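Local structure of McyG protein (Microcystis aeruginosa PCC 7806, 4R0M) at residues K311-F316 / R328-A333. The protein probably activates phenylalanine or a related aromatic substrate as its adenylate and passes it to a carrier domain during microcystin synthesis. Sequence-based numbering, arbitrary orientation.
Sequences KTIRLF and RAIKPA. With FA5 (adenosine-5'-[phenylalaninyl-phosphate]), chain C.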
ATOM      1  N   LYS A 311      -7.473  17.662   8.121  1.00 43.15           N
ATOM      2  CA  LYS A 311      -8.874  18.029   7.889  1.00 43.65           C
ATOM      3  C   LYS A 311      -9.761  16.835   7.544  1.00 43.26           C
ATOM      4  O   LYS A 311     -10.938  16.806   7.907  1.00 43.78           O
ATOM      5  CB  LYS A 311      -8.989  19.088   6.787  1.00 44.48           C
ATOM      6  CG  LYS A 311      -8.480  20.468   7.182  1.00 46.39           C
ATOM      7  CD  LYS A 311      -8.980  21.554   6.234  1.00 48.02           C
ATOM      8  CE  LYS A 311      -8.261  21.541   4.888  1.00 48.78           C
ATOM      9  NZ  LYS A 311      -6.838  21.973   4.984  1.00 48.43           N
ATOM     10  N   THR A 312      -9.189  15.863   6.838  1.00 43.28           N
ATOM     11  CA  THR A 312      -9.909  14.657   6.428  1.00 42.81           C
ATOM     12  C   THR A 312     -10.172  13.744   7.626  1.00 43.13           C
ATOM     13  O   THR A 312     -11.284  13.241   7.795  1.00 42.28           O
ATOM     14  CB  THR A 312      -9.147  13.903   5.312  1.00 41.96           C
ATOM     15  OG1 THR A 312      -8.900  14.796   4.218  1.00 42.00           O
ATOM     16  CG2 THR A 312      -9.945  12.706   4.805  1.00 41.13           C
ATOM     17  N   ILE A 313      -9.150  13.544   8.456  1.00 44.34           N
ATOM     18  CA  ILE A 313      -9.283  12.754   9.682  1.00 46.25           C
ATOM     19  C   ILE A 313     -10.273  13.390  10.660  1.00 46.42           C
ATOM     20  O   ILE A 313     -11.128  12.695  11.222  1.00 47.10           O
ATOM     21  CB  ILE A 313      -7.917  12.534  10.370  1.00 47.04           C
ATOM     22  CG1 ILE A 313      -7.091  11.487   9.617  1.00 47.77           C
ATOM     23  CG2 ILE A 313      -8.098  12.103  11.819  1.00 48.94           C
ATOM     24  CD1 ILE A 313      -7.579  10.059   9.774  1.00 47.53           C
ATOM     25  N   ARG A 314     -10.154  14.704  10.850  1.00 46.31           N
ATOM     26  CA  ARG A 314     -11.029  15.458  11.751  1.00 46.86           C
ATOM     27  C   ARG A 314     -12.501  15.277  11.379  1.00 45.91           C
ATOM     28  O   ARG A 314     -13.347  15.057  12.251  1.00 46.09           O
ATOM     29  CB  ARG A 314     -10.648  16.943  11.744  1.00 48.97           C
ATOM     30  CG  ARG A 314     -11.425  17.812  12.720  1.00 51.78           C
ATOM     31  CD  ARG A 314     -11.166  19.288  12.463  1.00 54.88           C
ATOM     32  NE  ARG A 314     -12.162  20.138  13.113  1.00 57.60           N
ATOM     33  CZ  ARG A 314     -11.986  20.763  14.276  1.00 59.06           C
ATOM     34  NH1 ARG A 314     -10.842  20.650  14.942  1.00 60.30           N
ATOM     35  NH2 ARG A 314     -12.960  21.511  14.775  1.00 59.94           N
ATOM     36  N   LEU A 315     -12.791  15.359  10.082  1.00 44.23           N
ATOM     37  CA  LEU A 315     -14.146  15.188   9.571  1.00 43.27           C
ATOM     38  C   LEU A 315     -14.617  13.738   9.699  1.00 42.84           C
ATOM     39  O   LEU A 315     -15.796  13.483   9.946  1.00 42.72           O
ATOM     40  CB  LEU A 315     -14.227  15.659   8.114  1.00 42.80           C
ATOM     41  CG  LEU A 315     -15.587  15.680   7.408  1.00 43.32           C
ATOM     42  CD1 LEU A 315     -16.562  16.641   8.079  1.00 43.82           C
ATOM     43  CD2 LEU A 315     -15.416  16.032   5.937  1.00 43.61           C
ATOM     44  N   PHE A 316     -13.681  12.805   9.533  1.00 42.25           N
ATOM     45  CA  PHE A 316     -13.950  11.369   9.626  1.00 41.76           C
ATOM     46  C   PHE A 316     -14.434  10.991  11.026  1.00 42.29           C
ATOM     47  O   PHE A 316     -15.397  10.236  11.170  1.00 41.86           O
ATOM     48  CB  PHE A 316     -12.687  10.583   9.257  1.00 40.94           C
ATOM     49  CG  PHE A 316     -12.920   9.119   9.004  1.00 40.25           C
ATOM     50  CD1 PHE A 316     -13.360   8.675   7.761  1.00 39.73           C
ATOM     51  CD2 PHE A 316     -12.669   8.179  10.000  1.00 39.66           C
ATOM     52  CE1 PHE A 316     -13.561   7.324   7.523  1.00 39.55           C
ATOM     53  CE2 PHE A 316     -12.868   6.827   9.766  1.00 39.75           C
ATOM     54  CZ  PHE A 316     -13.313   6.398   8.526  1.00 39.55           C
ATOM     55  N   ARG A 328      -9.931   7.593  20.036  1.00 49.03           N
ATOM     56  CA  ARG A 328      -8.546   7.141  19.816  1.00 47.47           C
ATOM     57  C   ARG A 328      -8.414   5.842  19.004  1.00 44.38           C
ATOM     58  O   ARG A 328      -7.336   5.250  18.946  1.00 42.81           O
ATOM     59  CB  ARG A 328      -7.767   7.048  21.141  1.00 49.40           C
ATOM     60  CG  ARG A 328      -7.374   8.396  21.726  1.00 52.48           C
ATOM     61  CD  ARG A 328      -6.649   8.248  23.056  1.00 54.03           C
ATOM     62  NE  ARG A 328      -6.109   9.525  23.524  1.00 56.64           N
ATOM     63  CZ  ARG A 328      -6.779  10.412  24.263  1.00 58.73           C
ATOM     64  NH1 ARG A 328      -8.033  10.176  24.633  1.00 59.28           N
ATOM     65  NH2 ARG A 328      -6.191  11.543  24.632  1.00 58.41           N
ATOM     66  N   ALA A 329      -9.506   5.418  18.368  1.00 42.67           N
ATOM     67  CA  ALA A 329      -9.512   4.201  17.553  1.00 40.47           C
ATOM     68  C   ALA A 329      -8.697   4.358  16.271  1.00 39.26           C
ATOM     69  O   ALA A 329      -8.042   3.414  15.829  1.00 38.83           O
ATOM     70  CB  ALA A 329     -10.937   3.782  17.229  1.00 40.51           C
ATOM     71  N   ILE A 330      -8.748   5.551  15.678  1.00 38.05           N
ATOM     72  CA  ILE A 330      -7.996   5.853  14.460  1.00 36.94           C
ATOM     73  C   ILE A 330      -6.499   5.894  14.757  1.00 36.74           C
ATOM     74  O   ILE A 330      -6.053   6.611  15.657  1.00 36.74           O
ATOM     75  CB  ILE A 330      -8.454   7.181  13.818  1.00 36.72           C
ATOM     76  CG1 ILE A 330      -9.931   7.095  13.429  1.00 36.33           C
ATOM     77  CG2 ILE A 330      -7.595   7.522  12.604  1.00 37.24           C
ATOM     78  CD1 ILE A 330     -10.532   8.406  12.977  1.00 36.80           C
ATOM     79  N   LYS A 331      -5.739   5.108  13.999  1.00 36.07           N
ATOM     80  CA  LYS A 331      -4.296   5.005  14.187  1.00 36.04           C
ATOM     81  C   LYS A 331      -3.524   5.358  12.906  1.00 36.34           C
ATOM     82  O   LYS A 331      -3.249   4.484  12.083  1.00 35.91           O
ATOM     83  CB  LYS A 331      -3.905   3.599  14.675  1.00 35.81           C
ATOM     84  CG  LYS A 331      -4.667   3.076  15.892  1.00 36.23           C
ATOM     85  CD  LYS A 331      -4.335   3.852  17.159  1.00 36.49           C
ATOM     86  CE  LYS A 331      -4.693   3.077  18.417  1.00 36.67           C
ATOM     87  NZ  LYS A 331      -6.162   2.899  18.582  1.00 37.28           N
ATOM     88  N   PRO A 332      -3.184   6.650  12.724  1.00 36.16           N
ATOM     89  CA  PRO A 332      -2.237   7.000  11.668  1.00 35.84           C
ATOM     90  C   PRO A 332      -0.891   6.325  11.918  1.00 35.54           C
ATOM     91  O   PRO A 332      -0.428   6.277  13.056  1.00 36.43           O
ATOM     92  CB  PRO A 332      -2.112   8.525  11.782  1.00 36.12           C
ATOM     93  CG  PRO A 332      -2.724   8.887  13.093  1.00 36.71           C
ATOM     94  CD  PRO A 332      -3.755   7.844  13.366  1.00 36.31           C
ATOM     95  N   ALA A 333      -0.279   5.792  10.867  1.00 34.72           N
ATOM     96  CA  ALA A 333       0.949   5.019  11.018  1.00 33.71           C
ATOM     97  C   ALA A 333       1.894   5.226   9.845  1.00 33.52           C
ATOM     98  O   ALA A 333       1.470   5.613   8.758  1.00 33.76           O
ATOM     99  CB  ALA A 333       0.617   3.542  11.165  1.00 33.42           C
TER
HETATM  100  C   FA5 C 701       3.304   1.296   1.490  0.60 33.90           C
HETATM  101  O   FA5 C 701       2.578   2.085   0.897  0.60 34.65           O
HETATM  102  CA  FA5 C 701       3.201   1.153   2.987  1.00 34.42           C
HETATM  103  N   FA5 C 701       3.272   2.503   3.492  1.00 36.01           N
HETATM  104  CB  FA5 C 701       1.869   0.528   3.425  1.00 35.54           C
HETATM  105  CG  FA5 C 701       1.540   0.443   4.921  1.00 35.30           C
HETATM  106  CD1 FA5 C 701       2.193   1.183   5.908  1.00 35.37           C
HETATM  107  CD2 FA5 C 701       0.513  -0.418   5.330  1.00 35.43           C
HETATM  108  CE1 FA5 C 701       1.837   1.058   7.257  1.00 35.06           C
HETATM  109  CE2 FA5 C 701       0.143  -0.546   6.673  1.00 34.98           C
HETATM  110  CZ  FA5 C 701       0.811   0.196   7.645  1.00 35.11           C
HETATM  111  P   FA5 C 701       5.207   1.180  -0.450  1.00 31.13           P
HETATM  112  OP1 FA5 C 701       4.476   1.082  -1.762  1.00 32.33           O
HETATM  113  OP2 FA5 C 701       6.582   0.571  -0.337  1.00 31.12           O
HETATM  114  OP3 FA5 C 701       4.277   0.530   0.713  0.60 32.75           O
HETATM  115  O5' FA5 C 701       5.314   2.752  -0.108  1.00 31.02           O
HETATM  116  C5' FA5 C 701       6.007   3.246   1.035  1.00 30.16           C
HETATM  117  C4' FA5 C 701       5.965   4.766   0.994  1.00 29.90           C
HETATM  118  O4' FA5 C 701       4.634   5.273   1.148  1.00 29.53           O
HETATM  119  C3' FA5 C 701       6.751   5.410   2.117  1.00 29.97           C
HETATM  120  O3' FA5 C 701       8.147   5.472   1.829  1.00 30.72           O
HETATM  121  C2' FA5 C 701       6.125   6.784   2.189  1.00 30.42           C
HETATM  122  O2' FA5 C 701       6.697   7.649   1.201  1.00 30.32           O
HETATM  123  C1' FA5 C 701       4.676   6.533   1.825  1.00 30.19           C
HETATM  124  N9  FA5 C 701       3.874   6.482   3.075  1.00 31.15           N
HETATM  125  C8  FA5 C 701       3.428   5.365   3.678  1.00 31.08           C
HETATM  126  N7  FA5 C 701       2.722   5.650   4.799  1.00 31.43           N
HETATM  127  C5  FA5 C 701       2.714   6.988   4.937  1.00 31.59           C
HETATM  128  C6  FA5 C 701       2.150   7.964   5.903  1.00 31.76           C
HETATM  129  N6  FA5 C 701       1.436   7.556   6.977  1.00 32.13           N
HETATM  130  N1  FA5 C 701       2.374   9.282   5.679  1.00 31.88           N
HETATM  131  C2  FA5 C 701       3.087   9.708   4.616  1.00 31.82           C
HETATM  132  N3  FA5 C 701       3.621   8.881   3.698  1.00 31.55           N
HETATM  133  C4  FA5 C 701       3.477   7.533   3.800  1.00 31.51           C
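Ile-330 meets helix 310-320 with both arms of its branched side chain, and this small, buried contact is wholly apolar. Its CG2 methyl lies 3.8 Å from CD1 of Ile-313, the two side chains running past one another in opposite directions. The other arm ends in CD1, which reaches the rim of the Phe-316 ring, close to the ring plane and 3.7 Å from its CD2. The first torsion of Ile-330 (chi1 -61°) turns this fork, with CG2 opposite the backbone N and CG1 beside it, and the two arms meet residues three positions, or nearly one helical turn, apart. With CG opposite its own backbone N (chi1 -166°), Phe-316 extends its ring from the helix toward the strand; the ring also meets that of Phe-278, the planes inclined at about 50°, and touches Leu-301 of the neighbouring strand. Ile-313 is further enclosed by Phe-278, Leu-349 and Leu-354.

No hydrogen bond joins 311-316 to 328-333; the polar groups turn to their own segment, to the rest of the fold or to the ligand. Lys-331, whose CB points away from the helix, curls back so that NZ donates to the carbonyl O of Arg-328 at 2.7 Å, approaching in the carbonyl plane; a weak bond to Ala-329 O and a hydrogen bond to Lys-299 O engage the same buried amine. At the end of segment 328-333, Ala-333 O accepts a short but bent, weak bond of 2.6 Å from N6 of the phenylalanyl-adenylate, while Gly-335 O also binds the ligand.

The pairing illustrates how a helix packs on the strand that follows it: strand 300-303, helix 310-320 and strand 330-336 form a beta-alpha-beta crossover in the AMP-binding domain of an ANL-family enzyme, and its last strand leads into the adenylate pocket.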